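Local coordinates for protein Atp-dependent DNA ligase (Psychromonas sp., PDB 4D05) that joins breaks in the DNA backbone in an ATP-dependent reaction that passes through a covalent enzyme-adenylate, using a minimised DNA-binding surface, at residues A[178-183]-A[234-239]; A[51-56]-A[88-93]; A[99-104]-A[162-167]. All blocks are in the same frame, centred on the assembly; numbering follows the deposited sequence. Where two conformers were deposited one is given.

Contact 1. Residues A[178-183]-A[234-239]; sequences FEDAEA and TYRFTG
The guanidinium of Arg-236 lies flat over one face of the Phe-178 ring, the planes 9° apart and the group centres 3.9 Å from each other. CD of Arg-236 sits over the same face as a CH-pi donor, so the whole end of the arginine is spread on the ring as a cation-pi stack. A bend at chi3 (-59°) turns it there. At the guanidinium edge stands OD1 of Asp-180, 3.3 Å from Arg-236 NE, in a weak hydrogen bond within a salt bridge; carboxylate and guanidinium are nearly coplanar. An alanine here would remove both the stack and the salt bridge, and would probably leave the Phe-178 ring and the Asp-180 carboxylate less firmly held at this end of the strand pair.

On the other face of the sheet, CB of Glu-179 rests on one face of the Phe-237 ring, 3.7 Å from its centroid. The same glutamate reaches on with OE2 to accept the N-H of Gly-239 at 3.0 Å, from above the carboxylate plane. Tyr-235 has Glu-182 O at its edge, and its CE1 meets Ala-183 CB at 3.7 Å. Its hydroxyl bonds to Asn-206, and a water joins it to Glu-182 O. Back on the Asp-180 side, Thr-234 OG1 donates to the anti lone pair of Glu-182 OE2 at 2.8 Å.

Four backbone hydrogen bonds pair Glu-179 with Phe-237 and Ala-181 with Tyr-235, with Asp-180/Arg-236 and Glu-182/Thr-234 as non-hydrogen-bonded pairs between. This is the regular antiparallel pairing of neighbouring strands in the five-stranded sheet of the ligase OB-like domain.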
loop_
_atom_site.group_PDB
_atom_site.type_symbol
_atom_site.label_atom_id
_atom_site.label_comp_id
_atom_site.label_asym_id
_atom_site.label_seq_id
_atom_site.Cartn_x
_atom_site.Cartn_y
_atom_site.Cartn_z
ATOM N N PHE A 178 -3.432 2.050 -9.357
ATOM C CA PHE A 178 -4.321 0.974 -9.666
ATOM C C PHE A 178 -4.243 -0.157 -8.650
ATOM O O PHE A 178 -3.370 -0.202 -7.768
ATOM C CB PHE A 178 -4.004 0.422 -11.063
ATOM C CG PHE A 178 -2.601 -0.032 -11.207
ATOM C CD1 PHE A 178 -2.218 -1.284 -10.753
ATOM C CD2 PHE A 178 -1.647 0.798 -11.785
ATOM C CE1 PHE A 178 -0.893 -1.712 -10.883
ATOM C CE2 PHE A 178 -0.330 0.382 -11.910
ATOM C CZ PHE A 178 0.048 -0.881 -11.455
ATOM N N GLU A 179 -5.211 -1.056 -8.815
ATOM C CA GLU A 179 -5.367 -2.296 -8.076
ATOM C C GLU A 179 -5.285 -3.463 -9.087
ATOM O O GLU A 179 -5.607 -3.298 -10.257
ATOM C CB GLU A 179 -6.774 -2.320 -7.413
ATOM C CG GLU A 179 -7.099 -1.129 -6.460
ATOM C CD GLU A 179 -8.565 -1.152 -5.969
ATOM O OE1 GLU A 179 -8.937 -2.151 -5.284
ATOM O OE2 GLU A 179 -9.346 -0.192 -6.293
ATOM N N ASP A 180 -4.754 -4.593 -8.633
ATOM C CA ASP A 180 -4.729 -5.838 -9.415
ATOM C C ASP A 180 -5.564 -6.904 -8.662
ATOM O O ASP A 180 -5.723 -6.834 -7.437
ATOM C CB ASP A 180 -3.282 -6.329 -9.642
ATOM C CG ASP A 180 -2.537 -5.551 -10.743
ATOM O OD1 ASP A 180 -3.132 -4.652 -11.383
ATOM O OD2 ASP A 180 -1.342 -5.862 -10.986
ATOM N N ALA A 181 -6.119 -7.875 -9.386
ATOM C CA ALA A 181 -6.800 -8.994 -8.759
ATOM C C ALA A 181 -6.877 -10.123 -9.781
ATOM O O ALA A 181 -6.480 -9.938 -10.945
ATOM C CB ALA A 181 -8.145 -8.586 -8.357
ATOM N N GLU A 182 -7.360 -11.284 -9.341
ATOM C CA GLU A 182 -7.462 -12.453 -10.226
ATOM C C GLU A 182 -8.887 -12.819 -10.633
ATOM O O GLU A 182 -9.872 -12.567 -9.923
ATOM C CB GLU A 182 -6.762 -13.680 -9.600
ATOM C CG GLU A 182 -5.220 -13.628 -9.695
ATOM C CD GLU A 182 -4.612 -12.536 -8.839
ATOM O OE1 GLU A 182 -4.741 -12.626 -7.602
ATOM O OE2 GLU A 182 -3.988 -11.596 -9.387
ATOM N N ALA A 183 -8.990 -13.435 -11.802
ATOM C CA ALA A 183 -10.278 -13.898 -12.312
ATOM C C ALA A 183 -10.038 -15.061 -13.243
ATOM O O ALA A 183 -8.931 -15.236 -13.750
ATOM C CB ALA A 183 -11.004 -12.801 -13.066
ATOM N N THR A 234 -4.588 -12.229 -14.132
ATOM C CA THR A 234 -4.601 -11.029 -13.324
ATOM C C THR A 234 -5.101 -9.886 -14.185
ATOM O O THR A 234 -4.679 -9.737 -15.342
ATOM C CB THR A 234 -3.202 -10.692 -12.823
ATOM O OG1 THR A 234 -2.790 -11.696 -11.888
ATOM C CG2 THR A 234 -3.197 -9.336 -12.125
ATOM N N TYR A 235 -6.009 -9.099 -13.615
ATOM C CA TYR A 235 -6.501 -7.900 -14.265
ATOM C C TYR A 235 -6.216 -6.711 -13.366
ATOM O O TYR A 235 -5.991 -6.874 -12.168
ATOM C CB TYR A 235 -7.981 -8.004 -14.591
ATOM C CG TYR A 235 -8.883 -8.118 -13.397
ATOM C CD1 TYR A 235 -9.143 -9.356 -12.821
ATOM C CD2 TYR A 235 -9.490 -7.003 -12.864
ATOM C CE1 TYR A 235 -9.981 -9.473 -11.706
ATOM C CE2 TYR A 235 -10.325 -7.097 -11.763
ATOM C CZ TYR A 235 -10.560 -8.332 -11.175
ATOM O OH TYR A 235 -11.416 -8.415 -10.083
ATOM N N ARG A 236 -6.229 -5.537 -13.981
ATOM C CA ARG A 236 -5.920 -4.290 -13.322
ATOM C C ARG A 236 -7.160 -3.423 -13.386
ATOM O O ARG A 236 -7.940 -3.511 -14.347
ATOM C CB ARG A 236 -4.737 -3.651 -14.056
ATOM C CG ARG A 236 -4.304 -2.322 -13.507
ATOM C CD ARG A 236 -3.021 -1.893 -14.142
ATOM N NE ARG A 236 -1.944 -2.856 -13.912
ATOM C CZ ARG A 236 -0.715 -2.713 -14.409
ATOM N NH1 ARG A 236 -0.394 -1.648 -15.162
ATOM N NH2 ARG A 236 0.208 -3.622 -14.159
ATOM N N PHE A 237 -7.406 -2.632 -12.336
ATOM C CA PHE A 237 -8.625 -1.845 -12.270
ATOM C C PHE A 237 -8.473 -0.746 -11.229
ATOM O O PHE A 237 -7.484 -0.693 -10.526
ATOM C CB PHE A 237 -9.809 -2.750 -11.902
ATOM C CG PHE A 237 -9.767 -3.258 -10.485
ATOM C CD1 PHE A 237 -8.943 -4.298 -10.136
ATOM C CD2 PHE A 237 -10.564 -2.681 -9.490
ATOM C CE1 PHE A 237 -8.903 -4.772 -8.828
ATOM C CE2 PHE A 237 -10.531 -3.167 -8.172
ATOM C CZ PHE A 237 -9.699 -4.221 -7.856
ATOM N N THR A 238 -9.469 0.098 -11.102
ATOM C CA THR A 238 -9.483 1.003 -9.945
ATOM C C THR A 238 -10.922 1.297 -9.518
ATOM O O THR A 238 -11.684 1.915 -10.252
ATOM C CB THR A 238 -8.650 2.270 -10.208
ATOM O OG1 THR A 238 -8.635 3.047 -9.005
ATOM C CG2 THR A 238 -9.226 3.102 -11.335
ATOM N N GLY A 239 -11.300 0.796 -8.346
ATOM C CA GLY A 239 -12.653 0.958 -7.840
ATOM C C GLY A 239 -13.688 0.109 -8.554
ATOM O O GLY A 239 -13.348 -0.738 -9.369
HETATM O O HOH W 1 -11.017 -10.743 -8.104
#

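Contact 2. Residues A[51-56]-A[88-93]; sequences TWFIAS and EQWKQI
Phe-53 and Trp-90 meet edge to face. The six-membered ring of Trp-90 turns its edge to Phe-53, CE3 standing over the centre of the phenyl face, with ring centroids 5.1 Å apart and planes at 69°. The rim of the phenylalanine is also engaged: its CE1 comes within 3.3 Å of the carbonyl oxygen of Ile-93, near the ring plane, and its CZ touches Ile-93 CG2 at 3.9 Å. Trp-52 makes a looser approach with the far end of its indole. Its CH2 lies 3.6 Å from Lys-91 N, which is at the ring's edge, and packs on CB of Trp-90 at 3.9 Å.

The torsions explain the reach. Phe-53 has CG anti to the backbone N (chi1 -174°), which sends the ring straight across, while CG of Trp-52 takes the crowded position between its backbone N and carbonyl carbon (chi1 45°) and the indole swings over beside it. On the other side, residues 88-92 form a 3-10 segment, and Ile-93 N bonds to Trp-90 O at 3.0 Å, which holds the tryptophan and the isoleucine on the side facing Phe-53.

Further out, Tyr-125 meets the Phe-53 ring and Leu-39 packs on it. Ile-79 of helix 73-80 and Leu-66 both touch Trp-90 and Ile-93, so short helix 51-54 and the 3-10 segment come together beside the sheet of strands 39-40, 62-67 and 94-99 in the ATP-dependent ligase domain.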
loop_
_atom_site.group_PDB
_atom_site.type_symbol
_atom_site.label_atom_id
_atom_site.label_comp_id
_atom_site.label_asym_id
_atom_site.label_seq_id
_atom_site.Cartn_x
_atom_site.Cartn_y
_atom_site.Cartn_z
ATOM N N THR A 51 20.597 -3.241 19.735
ATOM C CA THR A 51 20.450 -2.277 20.816
ATOM C C THR A 51 20.750 -0.854 20.361
ATOM O O THR A 51 20.041 0.077 20.719
ATOM C CB THR A 51 21.410 -2.648 21.943
ATOM O OG1 THR A 51 21.083 -3.956 22.366
ATOM C CG2 THR A 51 21.263 -1.713 23.066
ATOM N N TRP A 52 21.814 -0.674 19.590
ATOM C CA TRP A 52 22.191 0.664 19.131
ATOM C C TRP A 52 21.163 1.256 18.163
ATOM O O TRP A 52 21.100 2.487 17.979
ATOM C CB TRP A 52 23.597 0.653 18.485
ATOM C CG TRP A 52 23.824 -0.496 17.532
ATOM C CD1 TRP A 52 24.430 -1.685 17.825
ATOM C CD2 TRP A 52 23.429 -0.578 16.148
ATOM N NE1 TRP A 52 24.447 -2.484 16.728
ATOM C CE2 TRP A 52 23.855 -1.829 15.679
ATOM C CE3 TRP A 52 22.801 0.297 15.260
ATOM C CZ2 TRP A 52 23.646 -2.250 14.365
ATOM C CZ3 TRP A 52 22.602 -0.129 13.934
ATOM C CH2 TRP A 52 23.031 -1.379 13.511
ATOM N N PHE A 53 20.361 0.407 17.532
ATOM C CA PHE A 53 19.328 0.905 16.610
ATOM C C PHE A 53 18.172 1.550 17.386
ATOM O O PHE A 53 17.666 2.598 17.007
ATOM C CB PHE A 53 18.808 -0.241 15.750
ATOM C CG PHE A 53 17.854 0.196 14.669
ATOM C CD1 PHE A 53 18.346 0.661 13.436
ATOM C CD2 PHE A 53 16.482 0.133 14.860
ATOM C CE1 PHE A 53 17.461 1.079 12.452
ATOM C CE2 PHE A 53 15.618 0.551 13.866
ATOM C CZ PHE A 53 16.112 1.023 12.671
ATOM N N ILE A 54 17.784 0.936 18.500
ATOM C CA ILE A 54 16.607 1.393 19.244
ATOM C C ILE A 54 16.957 2.194 20.507
ATOM O O ILE A 54 16.071 2.730 21.157
ATOM C CB ILE A 54 15.733 0.219 19.667
ATOM C CG1 ILE A 54 16.507 -0.688 20.639
ATOM C CG2 ILE A 54 15.181 -0.554 18.422
ATOM C CD1 ILE A 54 15.640 -1.781 21.302
ATOM N N ALA A 55 18.240 2.264 20.858
ATOM C CA ALA A 55 18.646 2.814 22.151
ATOM C C ALA A 55 18.115 4.213 22.477
ATOM O O ALA A 55 17.810 4.507 23.640
ATOM C CB ALA A 55 20.153 2.815 22.264
ATOM N N SER A 56 18.030 5.066 21.457
ATOM C CA SER A 56 17.615 6.442 21.659
ATOM C C SER A 56 16.095 6.639 21.670
ATOM O O SER A 56 15.605 7.713 21.994
ATOM C CB SER A 56 18.188 7.289 20.529
ATOM O OG SER A 56 17.529 6.908 19.312
ATOM N N GLU A 88 24.893 -5.731 11.633
ATOM C CA GLU A 88 25.259 -4.366 11.256
ATOM C C GLU A 88 24.413 -3.788 10.133
ATOM O O GLU A 88 24.352 -2.565 9.958
ATOM C CB GLU A 88 26.740 -4.337 10.869
ATOM C CG GLU A 88 27.015 -5.009 9.553
ATOM C CD GLU A 88 28.500 -5.181 9.280
ATOM O OE1 GLU A 88 29.300 -5.021 10.225
ATOM O OE2 GLU A 88 28.863 -5.472 8.123
ATOM N N GLN A 89 23.758 -4.656 9.368
ATOM C CA GLN A 89 22.975 -4.161 8.219
ATOM C C GLN A 89 21.805 -3.274 8.624
ATOM O O GLN A 89 21.259 -2.554 7.775
ATOM C CB GLN A 89 22.506 -5.315 7.344
ATOM C CG GLN A 89 23.709 -6.079 6.789
ATOM C CD GLN A 89 23.319 -7.179 5.839
ATOM O OE1 GLN A 89 22.502 -6.967 4.902
ATOM N NE2 GLN A 89 23.909 -8.369 6.037
ATOM N N TRP A 90 21.387 -3.336 9.887
ATOM C CA TRP A 90 20.350 -2.410 10.343
ATOM C C TRP A 90 20.782 -0.946 10.260
ATOM O O TRP A 90 19.959 -0.054 10.321
ATOM C CB TRP A 90 19.877 -2.752 11.776
ATOM C CG TRP A 90 18.987 -3.951 11.913
ATOM C CD1 TRP A 90 19.358 -5.279 11.825
ATOM C CD2 TRP A 90 17.582 -3.952 12.176
ATOM N NE1 TRP A 90 18.276 -6.090 12.032
ATOM C CE2 TRP A 90 17.164 -5.301 12.226
ATOM C CE3 TRP A 90 16.632 -2.943 12.362
ATOM C CZ2 TRP A 90 15.845 -5.658 12.468
ATOM C CZ3 TRP A 90 15.317 -3.299 12.595
ATOM C CH2 TRP A 90 14.937 -4.644 12.652
ATOM N N LYS A 91 22.073 -0.679 10.110
ATOM C CA LYS A 91 22.523 0.714 10.080
ATOM C C LYS A 91 21.927 1.536 8.932
ATOM O O LYS A 91 21.827 2.765 9.024
ATOM C CB LYS A 91 24.059 0.757 10.040
ATOM C CG LYS A 91 24.668 0.355 8.719
ATOM C CD LYS A 91 26.146 0.053 8.850
ATOM C CE LYS A 91 26.711 -0.357 7.504
ATOM N NZ LYS A 91 28.151 -0.608 7.543
ATOM N N GLN A 92 21.532 0.868 7.854
ATOM C CA GLN A 92 20.940 1.573 6.719
ATOM C C GLN A 92 19.425 1.718 6.812
ATOM O O GLN A 92 18.811 2.403 5.981
ATOM C CB GLN A 92 21.288 0.874 5.439
ATOM C CG GLN A 92 20.702 -0.464 5.289
ATOM C CD GLN A 92 21.481 -1.268 4.248
ATOM O OE1 GLN A 92 21.583 -0.872 3.055
ATOM N NE2 GLN A 92 22.058 -2.395 4.695
ATOM N N ILE A 93 18.820 1.052 7.789
ATOM C CA ILE A 93 17.374 1.118 7.997
ATOM C C ILE A 93 16.957 2.373 8.788
ATOM O O ILE A 93 17.665 2.826 9.667
ATOM C CB ILE A 93 16.877 -0.172 8.715
ATOM C CG1 ILE A 93 17.201 -1.381 7.852
ATOM C CG2 ILE A 93 15.401 -0.106 8.989
ATOM C CD1 ILE A 93 16.718 -2.682 8.427
#

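Contact 3. Residues A[99-104]-A[162-167]; sequences DLPKST and ALYQTK
The tight part of this contact is the Tyr-164 ring against Pro-101. CA of Pro-101 stands over the centre of one ring face as a CH-pi contact, 3.5 Å from the centroid and only 8° off the ring normal. CB of the proline lies beside it, 3.4 Å from Tyr-164 CZ, and Pro-101 O comes equally close to CD2. The two side chains run side by side, pointing the same way. At the ring edge, Asp-99 OD2 sits 3.4 Å from Tyr-164 CD1, its carboxylate steeply inclined to the ring. That edge-on approach would place the negative oxygen near the slightly positive ring hydrogens. With CG anti to the backbone N (chi1 -162°), the tyrosine ring is directed at the other segment, and its hydroxyl is bonded to the backbone N of Gln-7.

Asp-99 is itself well fixed: OD1 accepts the N-H of Leu-100 at 2.7 Å and forms a salt bridge with Arg-110. Pro-101 follows in a type I turn from Leu-100 to Ser-103, closed by Ser-103 N to Leu-100 O.

From the end of the turn onward the packing loosens: a water bridges the two backbones, donating to Ser-103 O at 2.8 Å and accepting from Tyr-164 N. Leu-163, exposed, merely brings CD2 to 3.9 Å from Thr-104 O.

The contact joins two connections of the ATP-dependent ligase domain, that between strand 94-99 and helix 107-121 and that between strands 154-159 and 168-169. Asp-63 of strand 62-67 touches Asp-99, Pro-101 and Tyr-164, and Tyr-164 also touches Arg-31 of strand 30-34, which lines the AMP pocket.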
loop_
_atom_site.group_PDB
_atom_site.type_symbol
_atom_site.label_atom_id
_atom_site.label_comp_id
_atom_site.label_asym_id
_atom_site.label_seq_id
_atom_site.Cartn_x
_atom_site.Cartn_y
_atom_site.Cartn_z
ATOM N N ASP A 99 2.341 6.887 13.005
ATOM C CA ASP A 99 1.316 7.081 14.012
ATOM C C ASP A 99 1.807 6.727 15.413
ATOM O O ASP A 99 2.920 6.226 15.599
ATOM C CB ASP A 99 0.036 6.312 13.642
ATOM C CG ASP A 99 -1.239 7.061 14.023
ATOM O OD1 ASP A 99 -1.176 7.927 14.917
ATOM O OD2 ASP A 99 -2.317 6.747 13.468
ATOM N N LEU A 100 0.962 7.052 16.379
ATOM C CA LEU A 100 1.180 6.854 17.826
ATOM C C LEU A 100 -0.033 6.053 18.341
ATOM O O LEU A 100 -1.080 6.610 18.684
ATOM C CB LEU A 100 1.277 8.205 18.567
ATOM C CG LEU A 100 2.389 9.137 18.125
ATOM C CD1 LEU A 100 2.420 10.431 18.918
ATOM C CD2 LEU A 100 3.747 8.484 18.255
ATOM N N PRO A 101 0.062 4.725 18.321
ATOM C CA PRO A 101 -1.152 3.907 18.488
ATOM C C PRO A 101 -1.769 3.897 19.872
ATOM O O PRO A 101 -2.876 3.367 19.999
ATOM C CB PRO A 101 -0.688 2.483 18.138
ATOM C CG PRO A 101 0.614 2.646 17.545
ATOM C CD PRO A 101 1.232 3.923 17.955
ATOM N N LYS A 102 -1.085 4.419 20.888
ATOM C CA LYS A 102 -1.677 4.468 22.220
ATOM C C LYS A 102 -2.206 5.874 22.531
ATOM O O LYS A 102 -2.708 6.136 23.636
ATOM C CB LYS A 102 -0.675 4.031 23.277
ATOM C CG LYS A 102 -0.329 2.538 23.215
ATOM C CD LYS A 102 -1.558 1.653 23.418
ATOM C CE LYS A 102 -1.231 0.145 23.423
ATOM N NZ LYS A 102 -2.447 -0.669 23.750
ATOM N N SER A 103 -2.125 6.776 21.555
ATOM C CA SER A 103 -2.582 8.147 21.764
ATOM C C SER A 103 -4.105 8.212 21.750
ATOM O O SER A 103 -4.767 7.465 21.011
ATOM C CB SER A 103 -2.069 9.036 20.652
ATOM O OG SER A 103 -2.685 10.311 20.691
ATOM N N THR A 104 -4.650 9.147 22.514
ATOM C CA THR A 104 -6.104 9.328 22.558
ATOM C C THR A 104 -6.556 10.666 21.987
ATOM O O THR A 104 -7.712 11.059 22.171
ATOM C CB THR A 104 -6.654 9.204 23.977
ATOM O OG1 THR A 104 -5.963 10.108 24.837
ATOM C CG2 THR A 104 -6.477 7.733 24.483
ATOM N N ALA A 162 -9.128 12.228 12.935
ATOM C CA ALA A 162 -9.324 10.818 13.235
ATOM C C ALA A 162 -8.765 10.439 14.589
ATOM O O ALA A 162 -7.718 10.927 14.977
ATOM C CB ALA A 162 -8.675 9.996 12.201
ATOM N N LEU A 163 -9.489 9.576 15.304
ATOM C CA LEU A 163 -8.990 8.986 16.538
ATOM C C LEU A 163 -8.518 7.562 16.234
ATOM O O LEU A 163 -9.154 6.852 15.449
ATOM C CB LEU A 163 -10.121 8.944 17.562
ATOM C CG LEU A 163 -10.616 10.316 18.017
ATOM C CD1 LEU A 163 -11.772 10.177 18.998
ATOM C CD2 LEU A 163 -9.486 11.112 18.659
ATOM N N TYR A 164 -7.455 7.113 16.896
ATOM C CA TYR A 164 -6.868 5.821 16.565
ATOM C C TYR A 164 -7.829 4.676 16.867
ATOM O O TYR A 164 -8.433 4.636 17.943
ATOM C CB TYR A 164 -5.584 5.604 17.370
ATOM C CG TYR A 164 -4.699 4.517 16.780
ATOM C CD1 TYR A 164 -3.760 4.832 15.819
ATOM C CD2 TYR A 164 -4.794 3.184 17.201
ATOM C CE1 TYR A 164 -2.930 3.858 15.252
ATOM C CE2 TYR A 164 -3.981 2.222 16.642
ATOM C CZ TYR A 164 -3.042 2.575 15.676
ATOM O OH TYR A 164 -2.205 1.624 15.077
ATOM N N GLN A 165 -7.952 3.755 15.912
ATOM C CA GLN A 165 -8.823 2.580 16.052
ATOM C C GLN A 165 -8.030 1.357 15.664
ATOM O O GLN A 165 -7.297 1.413 14.670
ATOM C CB GLN A 165 -10.011 2.696 15.097
ATOM C CG GLN A 165 -10.897 3.838 15.347
ATOM C CD GLN A 165 -12.092 3.799 14.415
ATOM O OE1 GLN A 165 -11.971 3.417 13.266
ATOM N NE2 GLN A 165 -13.247 4.169 14.916
ATOM N N THR A 166 -8.159 0.270 16.445
ATOM C CA THR A 166 -7.344 -0.934 16.244
ATOM C C THR A 166 -8.056 -1.861 15.274
ATOM O O THR A 166 -8.434 -2.967 15.624
ATOM C CB THR A 166 -7.063 -1.661 17.570
ATOM O OG1 THR A 166 -8.292 -2.103 18.188
ATOM C CG2 THR A 166 -6.335 -0.730 18.500
ATOM N N LYS A 167 -8.294 -1.356 14.069
ATOM C CA LYS A 167 -9.028 -2.108 13.067
ATOM C C LYS A 167 -8.903 -1.397 11.749
ATOM O O LYS A 167 -8.157 -0.445 11.668
ATOM C CB LYS A 167 -10.500 -2.187 13.443
ATOM C CG LYS A 167 -11.172 -0.855 13.479
ATOM C CD LYS A 167 -12.679 -1.048 13.559
ATOM C CE LYS A 167 -13.051 -2.035 14.654
ATOM N NZ LYS A 167 -14.528 -2.149 14.852
HETATM O O HOH W 2 -6.512 8.676 19.114
#

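Contacts 2 and 3 both belong to the ATP-dependent ligase domain, which holds the bound AMP, whereas contact 1 lies across the chain's centre from them, in the sheet of the OB-like domain. Contact 3 is nearest the nucleotide: the Asp-99 side chain is about 7 Å from AMP, against about 9 Å for Glu-179 of contact 1 and about 13 Å for Ile-93 of contact 2. Strand 94-99 links contacts 2 and 3, since 88-93 leads into it and Asp-99 ends it, next to the AMP-pocket residue Phe-98. Their nearest atoms are still about 12 Å apart, and the nearest atoms of contacts 1 and 3 are about 17 Å apart.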